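Local coordinates for protein aldose-aldose oxidoreductase (Caulobacter crescentus, PDB 5A04) that probably couples oxidation of one aldose sugar to reduction of another, using a bound NADP(H) cofactor, at residues 180-185 and 223-228; 203-208 and 325-330; 155-160 and 250-255; 129-134 and 314-319. One frame throughout, in Å; residues are numbered along the deposited sequence.

Contact 1: 180-185 and 223-228. With BGC (beta-D-glucopyranose), chain H.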
# COMPACT_ATOMS: atom_id res chain seq x y z
N GLY A 180 12.45 -18.73 6.59
CA GLY A 180 11.14 -18.19 6.29
C GLY A 180 11.11 -17.81 4.82
O GLY A 180 12.11 -17.97 4.12
N GLY A 181 9.96 -17.31 4.37
CA GLY A 181 9.74 -17.02 2.96
C GLY A 181 10.01 -15.58 2.58
O GLY A 181 11.03 -15.00 2.97
N SER A 182 9.09 -14.98 1.82
CA SER A 182 9.29 -13.63 1.29
C SER A 182 9.65 -12.58 2.35
O SER A 182 10.44 -11.68 2.10
CB SER A 182 8.05 -13.16 0.51
OG SER A 182 6.99 -12.83 1.40
N LEU A 183 9.08 -12.70 3.55
CA LEU A 183 9.34 -11.70 4.58
C LEU A 183 10.81 -11.68 4.97
O LEU A 183 11.37 -10.63 5.25
CB LEU A 183 8.48 -11.96 5.81
CG LEU A 183 8.63 -10.96 6.97
CD1 LEU A 183 8.42 -9.52 6.48
CD2 LEU A 183 7.65 -11.31 8.10
N MET A 184 11.43 -12.86 5.02
CA MET A 184 12.83 -12.95 5.42
C MET A 184 13.72 -12.34 4.33
O MET A 184 14.71 -11.68 4.65
CB MET A 184 13.21 -14.41 5.70
CG MET A 184 12.62 -14.96 6.99
SD MET A 184 13.23 -14.07 8.43
CE MET A 184 14.87 -14.75 8.57
N ASP A 185 13.31 -12.47 3.07
CA ASP A 185 14.20 -12.11 1.97
C ASP A 185 14.00 -10.71 1.41
O ASP A 185 14.98 -10.00 1.15
CB ASP A 185 14.03 -13.09 0.82
CG ASP A 185 15.00 -12.83 -0.31
OD1 ASP A 185 16.21 -13.06 -0.10
OD2 ASP A 185 14.56 -12.36 -1.38
N ASP A 223 4.53 -17.20 0.60
CA ASP A 223 4.59 -16.37 -0.60
C ASP A 223 4.27 -14.93 -0.22
O ASP A 223 5.18 -14.11 -0.12
CB ASP A 223 3.61 -16.90 -1.65
CG ASP A 223 3.44 -15.96 -2.83
OD1 ASP A 223 4.26 -15.03 -2.99
OD2 ASP A 223 2.48 -16.17 -3.60
N ILE A 224 3.00 -14.63 -0.01
CA ILE A 224 2.60 -13.28 0.40
C ILE A 224 2.38 -13.20 1.90
O ILE A 224 1.69 -14.03 2.48
CB ILE A 224 1.30 -12.82 -0.32
CG1 ILE A 224 1.57 -12.63 -1.82
CG2 ILE A 224 0.80 -11.50 0.27
CD1 ILE A 224 0.29 -12.34 -2.64
N ILE A 225 2.98 -12.20 2.54
CA ILE A 225 2.57 -11.87 3.90
C ILE A 225 2.62 -10.34 4.05
O ILE A 225 3.69 -9.72 4.11
CB ILE A 225 3.41 -12.62 4.99
CG1 ILE A 225 2.88 -12.28 6.39
CG2 ILE A 225 4.93 -12.35 4.86
CD1 ILE A 225 3.45 -13.20 7.49
N ASN A 226 1.44 -9.74 4.03
CA ASN A 226 1.31 -8.30 4.10
C ASN A 226 1.07 -7.91 5.54
O ASN A 226 0.42 -8.66 6.28
CB ASN A 226 0.16 -7.81 3.21
CG ASN A 226 0.37 -8.20 1.76
OD1 ASN A 226 1.51 -8.39 1.31
ND2 ASN A 226 -0.73 -8.30 1.01
N PHE A 227 1.59 -6.77 5.95
CA PHE A 227 1.47 -6.41 7.36
C PHE A 227 1.23 -4.93 7.56
O PHE A 227 1.51 -4.10 6.68
CB PHE A 227 2.71 -6.88 8.15
CG PHE A 227 4.04 -6.48 7.55
CD1 PHE A 227 4.61 -7.21 6.51
CD2 PHE A 227 4.75 -5.40 8.07
CE1 PHE A 227 5.86 -6.84 5.96
CE2 PHE A 227 5.99 -5.04 7.54
CZ PHE A 227 6.55 -5.76 6.49
N GLN A 228 0.64 -4.62 8.71
CA GLN A 228 0.37 -3.25 9.11
C GLN A 228 1.17 -2.97 10.37
O GLN A 228 1.25 -3.84 11.23
CB GLN A 228 -1.11 -3.04 9.41
CG GLN A 228 -2.04 -3.42 8.28
CD GLN A 228 -3.46 -3.02 8.59
OE1 GLN A 228 -4.09 -3.60 9.48
NE2 GLN A 228 -3.97 -2.01 7.86
C2 BGC H . 17.22 -10.17 -1.80
C3 BGC H . 17.18 -10.61 -3.27
C4 BGC H . 16.51 -9.56 -4.11
C5 BGC H . 17.13 -8.19 -3.88
C6 BGC H . 16.27 -7.11 -4.58
C1 BGC H . 17.91 -8.88 -1.79
O1 BGC H . 18.11 -8.46 -0.44
O2 BGC H . 17.93 -11.16 -1.05
O3 BGC H . 16.46 -11.83 -3.32
O4 BGC H . 16.61 -9.91 -5.48
O5 BGC H . 17.16 -7.89 -2.50
O6 BGC H . 16.93 -5.84 -4.54

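Contact 2: 203-208 and 325-330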
# COMPACT_ATOMS: atom_id res chain seq x y z
N VAL A 203 4.57 -0.46 17.67
CA VAL A 203 4.00 -0.94 18.93
C VAL A 203 2.85 -1.91 18.69
O VAL A 203 2.34 -2.52 19.63
CB VAL A 203 3.51 0.21 19.82
CG1 VAL A 203 4.70 0.98 20.38
CG2 VAL A 203 2.56 1.12 19.06
N ALA A 204 2.43 -2.05 17.44
CA ALA A 204 1.37 -3.01 17.13
C ALA A 204 1.50 -3.46 15.69
O ALA A 204 1.93 -2.69 14.83
CB ALA A 204 -0.01 -2.39 17.38
N VAL A 205 1.13 -4.72 15.45
CA VAL A 205 1.34 -5.37 14.17
C VAL A 205 0.12 -6.21 13.79
O VAL A 205 -0.35 -7.01 14.60
CB VAL A 205 2.57 -6.30 14.21
CG1 VAL A 205 2.75 -7.02 12.88
CG2 VAL A 205 3.82 -5.51 14.59
N ASN A 206 -0.38 -6.02 12.56
CA ASN A 206 -1.33 -6.94 11.92
C ASN A 206 -0.67 -7.61 10.75
O ASN A 206 0.24 -7.04 10.15
CB ASN A 206 -2.58 -6.21 11.37
CG ASN A 206 -3.62 -5.92 12.42
OD1 ASN A 206 -3.71 -6.60 13.45
ND2 ASN A 206 -4.45 -4.92 12.14
N ALA A 207 -1.15 -8.78 10.36
CA ALA A 207 -0.66 -9.41 9.13
C ALA A 207 -1.67 -10.39 8.55
O ALA A 207 -2.46 -10.99 9.27
CB ALA A 207 0.67 -10.12 9.39
N VAL A 208 -1.61 -10.53 7.23
CA VAL A 208 -2.37 -11.54 6.50
C VAL A 208 -1.41 -12.30 5.60
O VAL A 208 -0.59 -11.69 4.89
CB VAL A 208 -3.51 -10.90 5.65
CG1 VAL A 208 -4.57 -10.28 6.54
CG2 VAL A 208 -2.97 -9.85 4.73
N GLU A 325 9.15 -11.67 13.82
CA GLU A 325 8.50 -12.68 14.66
C GLU A 325 7.05 -12.28 14.95
O GLU A 325 6.15 -13.12 14.90
CB GLU A 325 9.28 -12.89 15.96
CG GLU A 325 10.58 -13.67 15.72
CD GLU A 325 11.17 -14.31 16.98
OE1 GLU A 325 10.58 -14.14 18.08
OE2 GLU A 325 12.22 -14.98 16.84
N ALA A 326 6.82 -10.99 15.23
CA ALA A 326 5.46 -10.52 15.53
C ALA A 326 4.55 -10.58 14.30
O ALA A 326 3.36 -10.86 14.44
CB ALA A 326 5.49 -9.12 16.10
N ILE A 327 5.10 -10.28 13.13
CA ILE A 327 4.33 -10.37 11.88
C ILE A 327 3.88 -11.82 11.64
O ILE A 327 2.72 -12.08 11.35
CB ILE A 327 5.14 -9.86 10.66
CG1 ILE A 327 5.39 -8.35 10.80
CG2 ILE A 327 4.41 -10.19 9.33
CD1 ILE A 327 6.58 -7.84 9.95
N TYR A 328 4.80 -12.77 11.78
CA TYR A 328 4.45 -14.16 11.58
C TYR A 328 3.39 -14.58 12.61
O TYR A 328 2.44 -15.30 12.27
CB TYR A 328 5.70 -15.04 11.68
CG TYR A 328 6.56 -15.07 10.43
CD1 TYR A 328 6.00 -15.22 9.17
CD2 TYR A 328 7.94 -15.01 10.54
CE1 TYR A 328 6.81 -15.28 8.03
CE2 TYR A 328 8.75 -15.06 9.42
CZ TYR A 328 8.18 -15.20 8.17
OH TYR A 328 9.00 -15.28 7.06
N ARG A 329 3.52 -14.11 13.84
CA ARG A 329 2.57 -14.47 14.89
C ARG A 329 1.20 -13.85 14.62
O ARG A 329 0.17 -14.51 14.80
CB ARG A 329 3.07 -14.05 16.26
CG ARG A 329 2.11 -14.38 17.40
CD ARG A 329 2.78 -14.19 18.75
NE ARG A 329 4.06 -14.91 18.81
CZ ARG A 329 4.20 -16.17 19.24
NH1 ARG A 329 3.15 -16.86 19.66
NH2 ARG A 329 5.40 -16.74 19.25
N ALA A 330 1.19 -12.60 14.16
CA ALA A 330 -0.07 -11.91 13.88
C ALA A 330 -0.86 -12.62 12.79
O ALA A 330 -2.08 -12.70 12.87
CB ALA A 330 0.19 -10.45 13.49
O HOH W 1 -3.21 -10.01 12.11

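Contact 3: 155-160 and 250-255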
# COMPACT_ATOMS: atom_id res chain seq x y z
N ARG A 155 2.29 10.36 8.72
CA ARG A 155 1.00 9.73 8.98
C ARG A 155 0.94 8.33 8.35
O ARG A 155 0.47 7.38 8.99
CB ARG A 155 -0.14 10.60 8.45
CG ARG A 155 -0.19 12.02 9.03
CD ARG A 155 -0.54 12.01 10.52
NE ARG A 155 -1.89 11.50 10.75
CZ ARG A 155 -2.20 10.61 11.69
NH1 ARG A 155 -1.25 10.14 12.49
NH2 ARG A 155 -3.46 10.20 11.82
N THR A 156 1.40 8.20 7.11
CA THR A 156 1.38 6.89 6.46
C THR A 156 2.69 6.56 5.74
O THR A 156 3.35 7.43 5.18
CB THR A 156 0.23 6.77 5.41
OG1 THR A 156 0.42 7.72 4.36
CG2 THR A 156 -1.14 7.01 6.05
N VAL A 157 3.05 5.28 5.79
CA VAL A 157 4.09 4.73 4.94
C VAL A 157 3.46 3.57 4.20
O VAL A 157 2.94 2.64 4.83
CB VAL A 157 5.31 4.22 5.73
CG1 VAL A 157 6.32 3.61 4.76
CG2 VAL A 157 5.95 5.34 6.52
N VAL A 158 3.47 3.62 2.87
CA VAL A 158 2.94 2.51 2.09
C VAL A 158 4.09 1.96 1.26
O VAL A 158 4.63 2.67 0.40
CB VAL A 158 1.76 2.94 1.19
CG1 VAL A 158 1.33 1.81 0.26
CG2 VAL A 158 0.56 3.40 2.04
N THR A 159 4.49 0.73 1.54
CA THR A 159 5.69 0.19 0.92
C THR A 159 5.50 -1.27 0.52
O THR A 159 4.97 -2.09 1.29
CB THR A 159 6.93 0.36 1.86
OG1 THR A 159 8.09 -0.23 1.26
CG2 THR A 159 6.70 -0.27 3.26
N ASP A 160 5.90 -1.58 -0.71
CA ASP A 160 5.71 -2.89 -1.31
C ASP A 160 7.04 -3.43 -1.79
O ASP A 160 7.75 -2.75 -2.54
CB ASP A 160 4.76 -2.81 -2.52
CG ASP A 160 3.44 -2.15 -2.20
OD1 ASP A 160 2.97 -2.24 -1.04
OD2 ASP A 160 2.85 -1.54 -3.13
N TYR A 250 8.32 2.77 -2.02
CA TYR A 250 7.59 3.29 -0.88
C TYR A 250 7.15 4.72 -1.09
O TYR A 250 7.75 5.45 -1.88
CB TYR A 250 8.41 3.17 0.42
CG TYR A 250 9.75 3.89 0.54
CD1 TYR A 250 9.83 5.28 0.63
CD2 TYR A 250 10.92 3.16 0.67
CE1 TYR A 250 11.06 5.92 0.80
CE2 TYR A 250 12.15 3.78 0.84
CZ TYR A 250 12.21 5.16 0.92
OH TYR A 250 13.44 5.76 1.11
N ARG A 251 6.05 5.08 -0.42
CA ARG A 251 5.63 6.47 -0.31
C ARG A 251 5.41 6.79 1.16
O ARG A 251 4.74 6.03 1.86
CB ARG A 251 4.34 6.75 -1.10
CG ARG A 251 3.91 8.21 -0.95
CD ARG A 251 2.57 8.51 -1.57
NE ARG A 251 2.58 8.34 -3.02
CZ ARG A 251 1.57 8.66 -3.81
NH1 ARG A 251 0.45 9.18 -3.30
NH2 ARG A 251 1.66 8.47 -5.12
N VAL A 252 6.01 7.88 1.63
CA VAL A 252 5.76 8.35 2.99
C VAL A 252 5.00 9.67 2.88
O VAL A 252 5.36 10.54 2.07
CB VAL A 252 7.09 8.48 3.81
CG1 VAL A 252 8.16 9.26 3.03
CG2 VAL A 252 6.83 9.10 5.20
N SER A 253 3.92 9.80 3.65
CA SER A 253 3.03 10.96 3.55
C SER A 253 2.71 11.56 4.91
O SER A 253 2.56 10.85 5.91
CB SER A 253 1.70 10.58 2.88
OG SER A 253 1.87 9.82 1.71
N GLY A 254 2.59 12.89 4.93
CA GLY A 254 2.14 13.63 6.10
C GLY A 254 1.20 14.73 5.63
O GLY A 254 0.89 14.82 4.44
N PRO A 255 0.74 15.58 6.55
CA PRO A 255 -0.27 16.61 6.22
C PRO A 255 0.24 17.63 5.21
O PRO A 255 -0.57 18.23 4.51
CB PRO A 255 -0.55 17.28 7.57
CG PRO A 255 0.01 16.37 8.61
CD PRO A 255 1.12 15.60 7.97
O HOH W 2 2.02 7.15 2.13

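Contact 4: 129-134 and 314-319. With NDP (NADPH dihydro-nicotinamide-adenine-dinucleotide phosphate), chain G.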
# COMPACT_ATOMS: atom_id res chain seq x y z
N ILE A 129 25.06 -4.87 9.82
CA ILE A 129 24.18 -5.61 8.92
C ILE A 129 24.09 -4.87 7.58
O ILE A 129 24.09 -3.63 7.54
CB ILE A 129 22.77 -5.78 9.54
CG1 ILE A 129 22.90 -6.33 10.96
CG2 ILE A 129 21.87 -6.65 8.65
CD1 ILE A 129 23.63 -7.67 11.07
N GLY A 130 23.99 -5.62 6.50
CA GLY A 130 24.08 -5.06 5.16
C GLY A 130 22.83 -4.36 4.66
O GLY A 130 22.27 -4.73 3.63
N TYR A 131 22.38 -3.34 5.39
CA TYR A 131 21.25 -2.53 4.92
C TYR A 131 21.75 -1.39 4.02
O TYR A 131 21.78 -0.22 4.42
CB TYR A 131 20.46 -1.98 6.11
CG TYR A 131 19.70 -3.04 6.92
CD1 TYR A 131 18.69 -3.80 6.34
CD2 TYR A 131 19.99 -3.25 8.26
CE1 TYR A 131 17.99 -4.77 7.08
CE2 TYR A 131 19.28 -4.21 9.01
CZ TYR A 131 18.29 -4.95 8.41
OH TYR A 131 17.59 -5.88 9.14
N ARG A 132 22.11 -1.76 2.80
CA ARG A 132 22.74 -0.83 1.86
C ARG A 132 21.88 0.38 1.53
O ARG A 132 22.41 1.43 1.16
CB ARG A 132 23.09 -1.57 0.56
CG ARG A 132 21.95 -2.36 -0.03
CD ARG A 132 22.27 -2.90 -1.43
NE ARG A 132 21.20 -3.79 -1.86
CZ ARG A 132 20.06 -3.38 -2.41
NH1 ARG A 132 19.86 -2.08 -2.67
NH2 ARG A 132 19.13 -4.27 -2.72
N SER A 133 20.56 0.25 1.67
CA SER A 133 19.67 1.36 1.31
C SER A 133 19.93 2.61 2.15
O SER A 133 19.62 3.71 1.73
CB SER A 133 18.20 0.95 1.42
OG SER A 133 17.91 -0.09 0.49
N ARG A 134 20.51 2.44 3.34
CA ARG A 134 20.81 3.58 4.20
C ARG A 134 21.96 4.42 3.63
O ARG A 134 22.26 5.48 4.16
CB ARG A 134 21.15 3.12 5.61
CG ARG A 134 19.99 2.40 6.33
CD ARG A 134 18.84 3.36 6.68
NE ARG A 134 19.28 4.45 7.55
CZ ARG A 134 19.34 4.36 8.88
NH1 ARG A 134 18.97 3.23 9.49
NH2 ARG A 134 19.76 5.39 9.60
N GLY A 314 24.25 -4.58 14.69
CA GLY A 314 23.50 -5.78 15.02
C GLY A 314 22.15 -5.47 15.66
O GLY A 314 21.18 -6.21 15.47
N ASP A 315 22.07 -4.38 16.41
CA ASP A 315 20.81 -4.01 17.05
C ASP A 315 19.72 -3.67 16.03
O ASP A 315 18.54 -3.95 16.27
CB ASP A 315 21.02 -2.84 18.00
CG ASP A 315 21.55 -1.61 17.28
OD1 ASP A 315 22.70 -1.66 16.79
OD2 ASP A 315 20.80 -0.61 17.21
N ASP A 316 20.09 -3.08 14.89
CA ASP A 316 19.11 -2.79 13.84
C ASP A 316 18.57 -4.10 13.27
O ASP A 316 17.36 -4.24 13.03
CB ASP A 316 19.74 -1.93 12.73
CG ASP A 316 18.70 -1.22 11.86
OD1 ASP A 316 17.72 -0.67 12.41
OD2 ASP A 316 18.88 -1.19 10.63
N GLY A 317 19.46 -5.07 13.05
CA GLY A 317 19.06 -6.35 12.51
C GLY A 317 18.15 -7.06 13.50
O GLY A 317 17.16 -7.70 13.11
N LEU A 318 18.48 -6.94 14.78
CA LEU A 318 17.69 -7.57 15.84
C LEU A 318 16.29 -6.95 15.92
O LEU A 318 15.30 -7.66 16.09
CB LEU A 318 18.41 -7.41 17.18
CG LEU A 318 17.63 -7.76 18.46
CD1 LEU A 318 17.18 -9.22 18.49
CD2 LEU A 318 18.50 -7.43 19.68
N LYS A 319 16.22 -5.63 15.79
CA LYS A 319 14.94 -4.95 15.84
C LYS A 319 14.04 -5.40 14.69
O LYS A 319 12.83 -5.60 14.88
CB LYS A 319 15.14 -3.43 15.80
CG LYS A 319 15.56 -2.84 17.15
CD LYS A 319 16.07 -1.42 16.99
CE LYS A 319 16.49 -0.83 18.32
NZ LYS A 319 17.17 0.48 18.10
PA NDP G . 23.48 -17.52 -3.54
O1A NDP G . 22.75 -18.82 -3.42
O2A NDP G . 23.59 -16.87 -4.89
O5B NDP G . 25.00 -17.66 -2.92
C5B NDP G . 24.93 -18.27 -1.67
C4B NDP G . 26.35 -18.79 -1.40
O4B NDP G . 26.50 -19.17 -0.03
C3B NDP G . 26.61 -20.05 -2.25
O3B NDP G . 27.08 -19.73 -3.52
C2B NDP G . 27.78 -20.68 -1.47
O2B NDP G . 28.92 -20.10 -1.72
C1B NDP G . 27.41 -20.25 0.02
N9A NDP G . 26.82 -21.36 0.79
C8A NDP G . 27.32 -21.92 1.95
N7A NDP G . 26.57 -22.94 2.41
C5A NDP G . 25.53 -23.04 1.49
C6A NDP G . 24.42 -23.91 1.41
N6A NDP G . 24.22 -24.87 2.38
N1A NDP G . 23.51 -23.81 0.40
C2A NDP G . 23.77 -22.82 -0.53
N3A NDP G . 24.77 -21.93 -0.58
C4A NDP G . 25.66 -22.06 0.46
O3 NDP G . 22.59 -16.58 -2.50
PN NDP G . 22.73 -14.97 -2.69
O1N NDP G . 24.13 -14.50 -2.79
O2N NDP G . 21.58 -14.36 -3.47
O5D NDP G . 22.24 -14.48 -1.08
C5D NDP G . 23.17 -14.83 -0.09
C4D NDP G . 22.92 -13.88 1.12
O4D NDP G . 22.98 -12.50 0.65
C3D NDP G . 21.47 -14.06 1.71
O3D NDP G . 21.49 -13.85 3.13
C2D NDP G . 20.68 -12.94 1.05
O2D NDP G . 19.63 -12.47 1.87
C1D NDP G . 21.78 -11.83 0.96
N1N NDP G . 21.51 -10.94 -0.17
C2N NDP G . 21.47 -9.56 0.03
C3N NDP G . 21.25 -8.74 -1.03
C7N NDP G . 21.20 -7.29 -0.83
O7N NDP G . 20.84 -6.51 -1.72
N7N NDP G . 21.59 -6.78 0.40
C4N NDP G . 21.04 -9.26 -2.41
C5N NDP G . 21.05 -10.73 -2.51
C6N NDP G . 21.29 -11.49 -1.45
P2B NDP G . 30.32 -21.10 -1.87
O1X NDP G . 30.24 -21.87 -0.56
O2X NDP G . 29.94 -21.86 -3.11
O3X NDP G . 31.44 -20.08 -1.99
O HOH W 3 17.77 -8.46 10.14
O HOH W 4 18.02 0.48 8.65

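Contact 1: 180-185 and 223-228
Polar contact between 180-185 and 223-228 rests on Ser182, whose OG donates to the backbone O of Asp223 over 2.7 Å. The C=O...donor angle is 150°, and the hydroxyl stands 30° out of the carbonyl plane. OG reaches this acceptor because it sits between its own backbone N and carbonyl carbon (chi1 74°), and Ser241 OG is a second partner. The carboxylate of Asp223 turns the other way and forms a salt bridge with Arg155 of the second subunit, so backbone and side chain of one residue serve different partners.

Apolar contact belongs to Leu183. Its CB lies 3.7 Å from CG2 of Ile225, a methyl that also approaches Ser182 OG. Further out, Leu183 CD1 comes within 3.7 Å of Phe227 CE1, with the leucine branch set obliquely against the ring. Ile327 and Tyr328 of helix 314-333 also pack on Leu183.

Ligand contact is made by Asp185, still within the first turn of the helix. It clasps two neighbouring sugar hydroxyls: beta-D-glucopyranose O2 donates to Asp185 OD1 at 2.7 Å, and its O3 donates to Asp185 OD2 at 2.8 Å. Arg172 forms a salt bridge with OD1, and Lys104 and Tyr189 add further bonds to the sugar.

Gly181 is the N-cap of helix 182-198. Ser182 ties the first turn to Asp223, at the start of strand 224-230, and Leu183 packs on Ile225 and Phe227, while the same turn presents Asp185 to glucose, an arrangement consistent with the substrate site of a GFO/IDH/MocA-type C-terminal alpha/beta domain.

Contact 2: 203-208 and 325-330
Val205 and Ile327 set their side chains at about a right angle, with Val205 CG1 3.6 Å from Ile327 CG1. The methyl gets there because it lies opposite the valine's backbone N across CA-CB (chi1 178°), while the isoleucine spreads its two branches over two strand positions. Its other branch, CG2, rests 3.7 Å from Ala207 CB, and that same CB comes within 3.4 Å of Ile327 O. This is the two-layer arrangement of an alpha/beta domain: helix 314-333 lies over one face of the mixed sheet; the axis of its segment 325-330 crosses that of strand 204-208 at -54°, 6.7 Å away at closest. Val205 and Ala207 supply that face, whereas Asn206 and Val208 turn from the helix and meet the second subunit. Ala330 fits directly against the strand backbone, its CB 3.7 Å from Val205 O and 3.8 Å from Ala207 N. Ala326 CB is more distant, 4.3 Å from Val205 CG2. No direct hydrogen bond joins the two segments; instead water 1 accepts from Ala207 N at 3.0 Å and also bonds to Ala330 O. Ile327 further touches Ile225 and Phe227, extending the layer onto the adjoining strand.

Contact 3: 155-160 and 250-255
Thr159 and Tyr250 form the close end of an antiparallel ladder in the mixed sheet, and a classic beta bulge at Arg155, Thr156 and Ser253 marks the other end. At the non-hydrogen-bonded Thr159-Tyr250 pair the two CB atoms are 3.5 Å apart. There Thr159 OG1 approaches the tyrosine ring at its edge, while its hydrogen-bonding partner is Arg249 O. The hydrogen-bonded pair Val158-Arg251 is joined both ways: Val158 N meets Arg251 O at 168° at the hydrogen, and Arg251 N bonds back to Val158 O. Val157 CG2 lies 4.1 Å from Val252 CG2, on the face of Thr159 and Tyr250. In the bulge, Ser253 O accepts from two successive amides, Arg155 N at 2.9 Å and Thr156 N at 3.1 Å.

Beyond it the packing thins. Arg155 CG passes Pro255 CD at 4.0 Å, the proline is exposed to solvent, and the guanidinium of Arg155 leaves for Asp223 of the second subunit. Within the ladder, Arg251 NH2 forms a salt bridge with Asp262 of that subunit while its NE holds Glu260 of its own chain. Water 2 bridges the Thr156-Ser253 face, bonding to Thr156 OG1 at 2.8 Å, Ser253 OG at 2.7 Å and Arg251 O.

Contact 4: 129-134 and 314-319
Asp316 OD2 accepts a 2.7 Å hydrogen bond from water 4, which in turn accepts from Arg134 NH1 at 3.0 Å. The water thus links the loop after strand 127-129, the edge strand of the parallel Rossmann-type sheet, to helix 314-333 of the C-terminal alpha/beta domain. The other carboxylate oxygen of Asp316 forms a salt bridge with Arg195 of helix 182-198. Two arginines nearby would probably favour the ionised form of this buried acid.

OD2 also lies 3.3 Å from Tyr131 CD2, with the carboxylate plane turned 75° from that of the ring. Further along the ring, Gly317 CA sits at its edge, near its plane. No hydrogen bond runs directly between the segments, but water 3 joins them a second time: it bonds to Tyr131 OH at 2.8 Å and donates to Gly317 O at 3.1 Å. Ile129 completes the apolar part. Its CG1 is 4.1 Å from the CA atoms of both Gly314 and Gly317, so it meets bare helix backbone.

Past Ile129 the loop bends sharply through inverse gamma turns centred on Gly130 and Tyr131. They leave Tyr131 pointing to the helix and Arg132 to the cofactor. The arginine starts with CG between its backbone N and carbonyl carbon (chi1 51°) and then runs extended as far as NE. Its guanidinium grips the nicotinamide carboxamide of NADPH with two donors: Arg132 NE reaches NDP O7N at 2.7 Å and 156°, and Arg132 NH2 reaches the same oxygen at 3.0 Å.

In the fold
Along the chain the first segments come in the order contact 4, 3, 1, 2, and the second in the order 1, 3, 4, 2; the segments of contact 2 therefore alternate with those of each of the other three. Contacts 1, 2 and 3 all reach the mixed sheet. Contacts 1 and 2 touch, their centres about 11 Å apart, because strands 204-210 and 224-230 are neighbours: Gln228 N lies 2.8 Å from Asn206 O, a probable hydrogen bond. Contact 3 is about 19 Å from each, centre to centre. Contact 4 shares helix 314-333 with contact 2, about 20 Å away between centres. One helix thus runs from the loop that carries the cofactor-binding Arg132 to the sheet, where contacts 1 to 3 also touch the second subunit.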